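Local coordinates for protein alkaline phosphatase (Thermus thermophilus, PDB 7KWD) that probably hydrolyses phosphate monoesters as a homodimeric alkaline phosphatase that binds zinc and magnesium ions, at residues Y38-F44 with D309-V315; L71-L75 with M439-Y443. The contacts are given in a common frame with arbitrary orientation. Residues are numbered along the deposited sequence.

Interaction 1. Residues Y38-F44 with D309-V315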
loop_
_atom_site.group_PDB
_atom_site.type_symbol
_atom_site.label_atom_id
_atom_site.label_comp_id
_atom_site.label_asym_id
_atom_site.label_seq_id
_atom_site.Cartn_x
_atom_site.Cartn_y
_atom_site.Cartn_z
ATOM N N TYR A 38 30.358 2.089 -8.979
ATOM C CA TYR A 38 30.656 1.437 -7.726
ATOM C C TYR A 38 31.446 0.182 -8.029
ATOM O O TYR A 38 31.410 -0.332 -9.148
ATOM C CB TYR A 38 29.366 1.087 -6.959
ATOM C CG TYR A 38 28.539 2.289 -6.608
ATOM C CD1 TYR A 38 28.747 2.984 -5.431
ATOM C CD2 TYR A 38 27.536 2.720 -7.461
ATOM C CE1 TYR A 38 27.958 4.091 -5.112
ATOM C CE2 TYR A 38 26.765 3.820 -7.170
ATOM C CZ TYR A 38 26.972 4.505 -6.002
ATOM O OH TYR A 38 26.194 5.595 -5.721
ATOM N N ARG A 39 32.169 -0.295 -7.010
ATOM C CA ARG A 39 32.856 -1.575 -7.074
ATOM C C ARG A 39 32.064 -2.704 -6.431
ATOM O O ARG A 39 32.207 -3.857 -6.841
ATOM C CB ARG A 39 34.239 -1.512 -6.393
ATOM C CG ARG A 39 35.226 -2.584 -6.960
ATOM C CD ARG A 39 36.604 -2.641 -6.249
ATOM N NE ARG A 39 36.415 -2.570 -4.815
ATOM C CZ ARG A 39 36.922 -3.412 -3.922
ATOM N NH1 ARG A 39 37.710 -4.412 -4.303
ATOM N NH2 ARG A 39 36.626 -3.227 -2.627
ATOM N N ASN A 40 31.252 -2.398 -5.421
ATOM C CA ASN A 40 30.515 -3.407 -4.669
ATOM C C ASN A 40 29.030 -3.059 -4.679
ATOM O O ASN A 40 28.648 -1.892 -4.729
ATOM C CB ASN A 40 30.998 -3.513 -3.224
ATOM C CG ASN A 40 32.488 -3.731 -3.121
ATOM O OD1 ASN A 40 33.060 -4.588 -3.800
ATOM N ND2 ASN A 40 33.132 -2.956 -2.271
ATOM N N LEU A 41 28.200 -4.096 -4.603
ATOM C CA LEU A 41 26.750 -3.956 -4.689
ATOM C C LEU A 41 26.151 -4.872 -3.645
ATOM O O LEU A 41 26.434 -6.075 -3.640
ATOM C CB LEU A 41 26.241 -4.347 -6.076
ATOM C CG LEU A 41 24.730 -4.362 -6.272
ATOM C CD1 LEU A 41 24.182 -2.953 -6.200
ATOM C CD2 LEU A 41 24.415 -5.003 -7.613
ATOM N N ILE A 42 25.306 -4.317 -2.795
ATOM C CA ILE A 42 24.502 -5.093 -1.852
ATOM C C ILE A 42 23.055 -4.876 -2.234
ATOM O O ILE A 42 22.631 -3.720 -2.405
ATOM C CB ILE A 42 24.748 -4.666 -0.391
ATOM C CG1 ILE A 42 26.243 -4.714 -0.077
ATOM C CG2 ILE A 42 23.969 -5.565 0.537
ATOM C CD1 ILE A 42 26.634 -4.145 1.251
ATOM N N VAL A 43 22.307 -5.963 -2.390
ATOM C CA VAL A 43 20.876 -5.896 -2.688
ATOM C C VAL A 43 20.125 -6.537 -1.520
ATOM O O VAL A 43 20.281 -7.734 -1.264
ATOM C CB VAL A 43 20.526 -6.598 -4.011
ATOM C CG1 VAL A 43 19.042 -6.404 -4.341
ATOM C CG2 VAL A 43 21.410 -6.107 -5.194
ATOM N N PHE A 44 19.298 -5.754 -0.841
ATOM C CA PHE A 44 18.564 -6.181 0.353
ATOM C C PHE A 44 17.101 -6.262 -0.071
ATOM O O PHE A 44 16.438 -5.233 -0.258
ATOM C CB PHE A 44 18.802 -5.207 1.506
ATOM C CG PHE A 44 18.276 -5.684 2.833
ATOM C CD1 PHE A 44 17.671 -6.896 2.996
ATOM C CD2 PHE A 44 18.355 -4.821 3.949
ATOM C CE1 PHE A 44 17.147 -7.302 4.200
ATOM C CE2 PHE A 44 17.860 -5.242 5.194
ATOM C CZ PHE A 44 17.255 -6.489 5.314
ATOM N N ASP A 309 32.771 2.922 -2.072
ATOM C CA ASP A 309 32.716 2.240 -3.367
ATOM C C ASP A 309 31.549 1.237 -3.450
ATOM O O ASP A 309 31.456 0.498 -4.438
ATOM C CB ASP A 309 34.054 1.544 -3.658
ATOM C CG ASP A 309 34.384 0.445 -2.651
ATOM O OD1 ASP A 309 33.610 0.244 -1.676
ATOM O OD2 ASP A 309 35.411 -0.226 -2.848
ATOM N N THR A 310 30.628 1.260 -2.488
ATOM C CA THR A 310 29.589 0.236 -2.355
ATOM C C THR A 310 28.211 0.866 -2.443
ATOM O O THR A 310 27.923 1.826 -1.715
ATOM C CB THR A 310 29.703 -0.488 -1.013
ATOM O OG1 THR A 310 31.008 -1.061 -0.884
ATOM C CG2 THR A 310 28.618 -1.560 -0.885
ATOM N N LEU A 311 27.359 0.297 -3.296
ATOM C CA LEU A 311 25.971 0.725 -3.405
ATOM C C LEU A 311 25.055 -0.255 -2.683
ATOM O O LEU A 311 25.177 -1.469 -2.863
ATOM C CB LEU A 311 25.553 0.845 -4.868
ATOM C CG LEU A 311 24.048 1.095 -5.036
ATOM C CD1 LEU A 311 23.697 2.484 -4.515
ATOM C CD2 LEU A 311 23.635 0.974 -6.482
ATOM N N LEU A 312 24.119 0.271 -1.896
ATOM C CA LEU A 312 23.114 -0.538 -1.240
ATOM C C LEU A 312 21.765 -0.238 -1.870
ATOM O O LEU A 312 21.311 0.914 -1.876
ATOM C CB LEU A 312 23.073 -0.289 0.273
ATOM C CG LEU A 312 21.836 -0.840 0.959
ATOM C CD1 LEU A 312 21.768 -2.363 0.835
ATOM C CD2 LEU A 312 21.813 -0.378 2.383
ATOM N N ILE A 313 21.135 -1.275 -2.417
ATOM C CA ILE A 313 19.768 -1.208 -2.923
ATOM C C ILE A 313 18.878 -1.953 -1.943
ATOM O O ILE A 313 19.129 -3.129 -1.669
ATOM C CB ILE A 313 19.645 -1.828 -4.331
ATOM C CG1 ILE A 313 20.519 -1.081 -5.327
ATOM C CG2 ILE A 313 18.161 -1.855 -4.757
ATOM C CD1 ILE A 313 20.376 -1.570 -6.776
ATOM N N VAL A 314 17.829 -1.293 -1.451
ATOM C CA VAL A 314 16.825 -1.909 -0.582
ATOM C C VAL A 314 15.500 -1.894 -1.333
ATOM O O VAL A 314 15.018 -0.829 -1.740
ATOM C CB VAL A 314 16.712 -1.188 0.766
ATOM C CG1 VAL A 314 15.800 -1.943 1.713
ATOM C CG2 VAL A 314 18.079 -1.052 1.372
ATOM N N VAL A 315 14.910 -3.069 -1.524
ATOM C CA VAL A 315 13.766 -3.187 -2.411
ATOM C C VAL A 315 12.843 -4.282 -1.906
ATOM O O VAL A 315 13.293 -5.330 -1.415
ATOM C CB VAL A 315 14.218 -3.487 -3.854
ATOM C CG1 VAL A 315 14.829 -4.868 -3.934
ATOM C CG2 VAL A 315 13.051 -3.313 -4.841
#
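Two parallel strands pair here in the central sheet of the alkaline phosphatase fold. Tyr38 precedes the first strand. Its ring lies over Leu311 in a CH-pi contact, with CB of Leu311 3.7 Å from the ring centroid. Arg39 forms a salt bridge from NE to Asp309 OD2, 3.2 Å. Arg39 N and Asn40 N donate hydrogen bonds to Asp309 O, at 2.8 and 3.1 Å. The regular hydrogen-bond ladder follows. Asn40 O accepts from Leu311 N, 2.9 Å. Leu41 sends its side chain to the face of Leu311 and Ile313. Ile42 sits on the other face, with CG2 3.9 Å from Leu312 CD1. Ile42 N donates to Leu311 O and Ile42 O accepts from Ile313 N, both 2.9 Å. Val43 shares the face of Leu41. Phe44 N donates to Ile313 O, 2.8 Å, and its ring reaches helix 283-306. The polar entry gives way to a buried backbone ladder flanked by apolar side chains. The ladder fixes the register of strands leading to metal ligands Asp47 and Asp317.

Interaction 2. Residues L71-L75 with M439-Y443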
loop_
_atom_site.group_PDB
_atom_site.type_symbol
_atom_site.label_atom_id
_atom_site.label_comp_id
_atom_site.label_asym_id
_atom_site.label_seq_id
_atom_site.Cartn_x
_atom_site.Cartn_y
_atom_site.Cartn_z
ATOM N N LEU A 71 14.610 1.965 8.812
ATOM C CA LEU A 71 14.027 2.112 7.483
ATOM C C LEU A 71 13.311 3.460 7.353
ATOM O O LEU A 71 13.394 4.110 6.308
ATOM C CB LEU A 71 13.078 0.943 7.192
ATOM C CG LEU A 71 12.539 0.918 5.774
ATOM C CD1 LEU A 71 13.653 1.010 4.739
ATOM C CD2 LEU A 71 11.628 -0.303 5.525
ATOM N N GLU A 72 12.635 3.924 8.406
ATOM C CA GLU A 72 12.030 5.252 8.323
ATOM C C GLU A 72 13.108 6.313 8.064
ATOM O O GLU A 72 12.940 7.201 7.218
ATOM C CB GLU A 72 11.244 5.607 9.594
ATOM C CG GLU A 72 10.685 7.040 9.557
ATOM C CD GLU A 72 9.988 7.502 10.842
ATOM O OE1 GLU A 72 9.618 6.651 11.665
ATOM O OE2 GLU A 72 9.834 8.728 11.030
ATOM N N ARG A 73 14.214 6.256 8.814
ATOM C CA ARG A 73 15.280 7.248 8.624
ATOM C C ARG A 73 15.783 7.247 7.188
ATOM O O ARG A 73 16.072 8.315 6.632
ATOM C CB ARG A 73 16.434 6.975 9.581
ATOM C CG ARG A 73 15.988 6.872 11.036
ATOM C CD ARG A 73 17.173 6.584 12.021
ATOM N NE ARG A 73 16.751 5.950 13.286
ATOM C CZ ARG A 73 17.466 6.001 14.414
ATOM N NH1 ARG A 73 18.627 6.646 14.440
ATOM N NH2 ARG A 73 17.016 5.436 15.523
ATOM N N LEU A 74 15.916 6.051 6.574
ATOM C CA LEU A 74 16.387 5.990 5.197
ATOM C C LEU A 74 15.341 6.570 4.240
ATOM O O LEU A 74 15.660 7.371 3.358
ATOM C CB LEU A 74 16.753 4.558 4.787
ATOM C CG LEU A 74 17.826 3.843 5.581
ATOM C CD1 LEU A 74 18.298 2.567 4.964
ATOM C CD2 LEU A 74 18.995 4.762 5.815
ATOM N N LEU A 75 14.087 6.165 4.379
ATOM C CA LEU A 75 13.085 6.697 3.458
ATOM C C LEU A 75 12.890 8.203 3.616
ATOM O O LEU A 75 12.424 8.854 2.682
ATOM C CB LEU A 75 11.748 5.998 3.674
ATOM C CG LEU A 75 11.724 4.490 3.392
ATOM C CD1 LEU A 75 10.400 3.949 3.890
ATOM C CD2 LEU A 75 11.881 4.189 1.911
ATOM N N MET A 439 8.281 -0.606 -2.406
ATOM C CA MET A 439 9.444 0.218 -2.098
ATOM C C MET A 439 10.667 -0.110 -2.942
ATOM O O MET A 439 11.033 -1.265 -3.125
ATOM C CB MET A 439 9.799 0.015 -0.634
ATOM C CG MET A 439 11.096 0.638 -0.185
ATOM S SD MET A 439 11.404 0.261 1.549
ATOM C CE MET A 439 11.967 -1.380 1.497
ATOM N N LEU A 440 11.349 0.952 -3.396
ATOM C CA LEU A 440 12.701 0.868 -3.944
ATOM C C LEU A 440 13.512 2.019 -3.365
ATOM O O LEU A 440 13.104 3.180 -3.484
ATOM C CB LEU A 440 12.705 0.964 -5.465
ATOM C CG LEU A 440 14.031 1.216 -6.188
ATOM C CD1 LEU A 440 15.067 0.081 -6.020
ATOM C CD2 LEU A 440 13.725 1.375 -7.647
ATOM N N LEU A 441 14.660 1.694 -2.781
ATOM C CA LEU A 441 15.457 2.669 -2.040
ATOM C C LEU A 441 16.936 2.482 -2.330
ATOM O O LEU A 441 17.431 1.354 -2.330
ATOM C CB LEU A 441 15.213 2.527 -0.533
ATOM C CG LEU A 441 16.191 3.085 0.507
ATOM C CD1 LEU A 441 16.053 4.573 0.590
ATOM C CD2 LEU A 441 15.861 2.477 1.860
ATOM N N LEU A 442 17.641 3.596 -2.505
ATOM C CA LEU A 442 19.064 3.603 -2.819
ATOM C C LEU A 442 19.857 4.252 -1.698
ATOM O O LEU A 442 19.547 5.369 -1.265
ATOM C CB LEU A 442 19.349 4.361 -4.107
ATOM C CG LEU A 442 18.577 3.874 -5.336
ATOM C CD1 LEU A 442 18.876 4.792 -6.542
ATOM C CD2 LEU A 442 18.960 2.472 -5.635
ATOM N N TYR A 443 20.889 3.570 -1.236
ATOM C CA TYR A 443 21.691 4.076 -0.123
ATOM C C TYR A 443 23.135 4.059 -0.592
ATOM O O TYR A 443 23.764 2.993 -0.692
ATOM C CB TYR A 443 21.499 3.255 1.147
ATOM C CG TYR A 443 22.229 3.854 2.329
ATOM C CD1 TYR A 443 23.565 3.561 2.574
ATOM C CD2 TYR A 443 21.600 4.747 3.173
ATOM C CE1 TYR A 443 24.246 4.135 3.637
ATOM C CE2 TYR A 443 22.272 5.304 4.243
ATOM C CZ TYR A 443 23.591 4.988 4.474
ATOM O OH TYR A 443 24.235 5.564 5.552
#
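A helix packs across a sheet strand in this alpha/beta fold. The axes of 71-75 and 439-443 approach to 9.9 Å at 79°, so the helix turn runs steeply across the strand. Met439, Leu441 and Tyr443 point toward the helix, while Leu440 points away. No hydrogen bond links the two segments; the contact is apolar and buried. CA-to-CB of Leu71 and Leu75 points sideways, but chi1 t in Leu71 and m in Leu75 bring their ends nearer the strand. Leu71 CD1 and Leu75 CD2 each lie 4.0 Å from Met439 SD. The first two chi angles of Met439 are t, which extends the chain and carries its sulfur to these leucines. Leu441 (chi1 t, chi2 p) brings CD2 to 3.9 Å from Leu71 CD1. Helix 283-306 also touches Leu71, Leu74 and Tyr443. The Tyr443 hydroxyl is hydrogen-bonded to Asp305 of that helix. Leu74 (chi1 m, chi2 t) points toward the strand, with its CB 3.7 Å from Leu441 CD2 and its CD2 3.7 Å from Tyr443 CE2.

In the fold
From the N terminus, the chain first lays down strand 40-46 and then helix 70-75. After a long run of helices and strands, 309-315 returns to pair with 38-44. Interaction 1 closes a loop with 264 residues between its segments. Helix 70-75 lies within that loop, but its partner, 439-443, comes later. Interaction 2 closes a second loop, with 363 residues between its segments, that crosses the first. The two meet in the sheet, where strand 310-325 runs antiparallel to 438-443. Leu312 O and Val314 O probably accept hydrogen bonds from Tyr443 N and Leu441 N, each 2.8 Å. Strands 40-46, 310-325 and 438-443 thus lie side by side in one sheet, with helix 70-75 packed on 438-443.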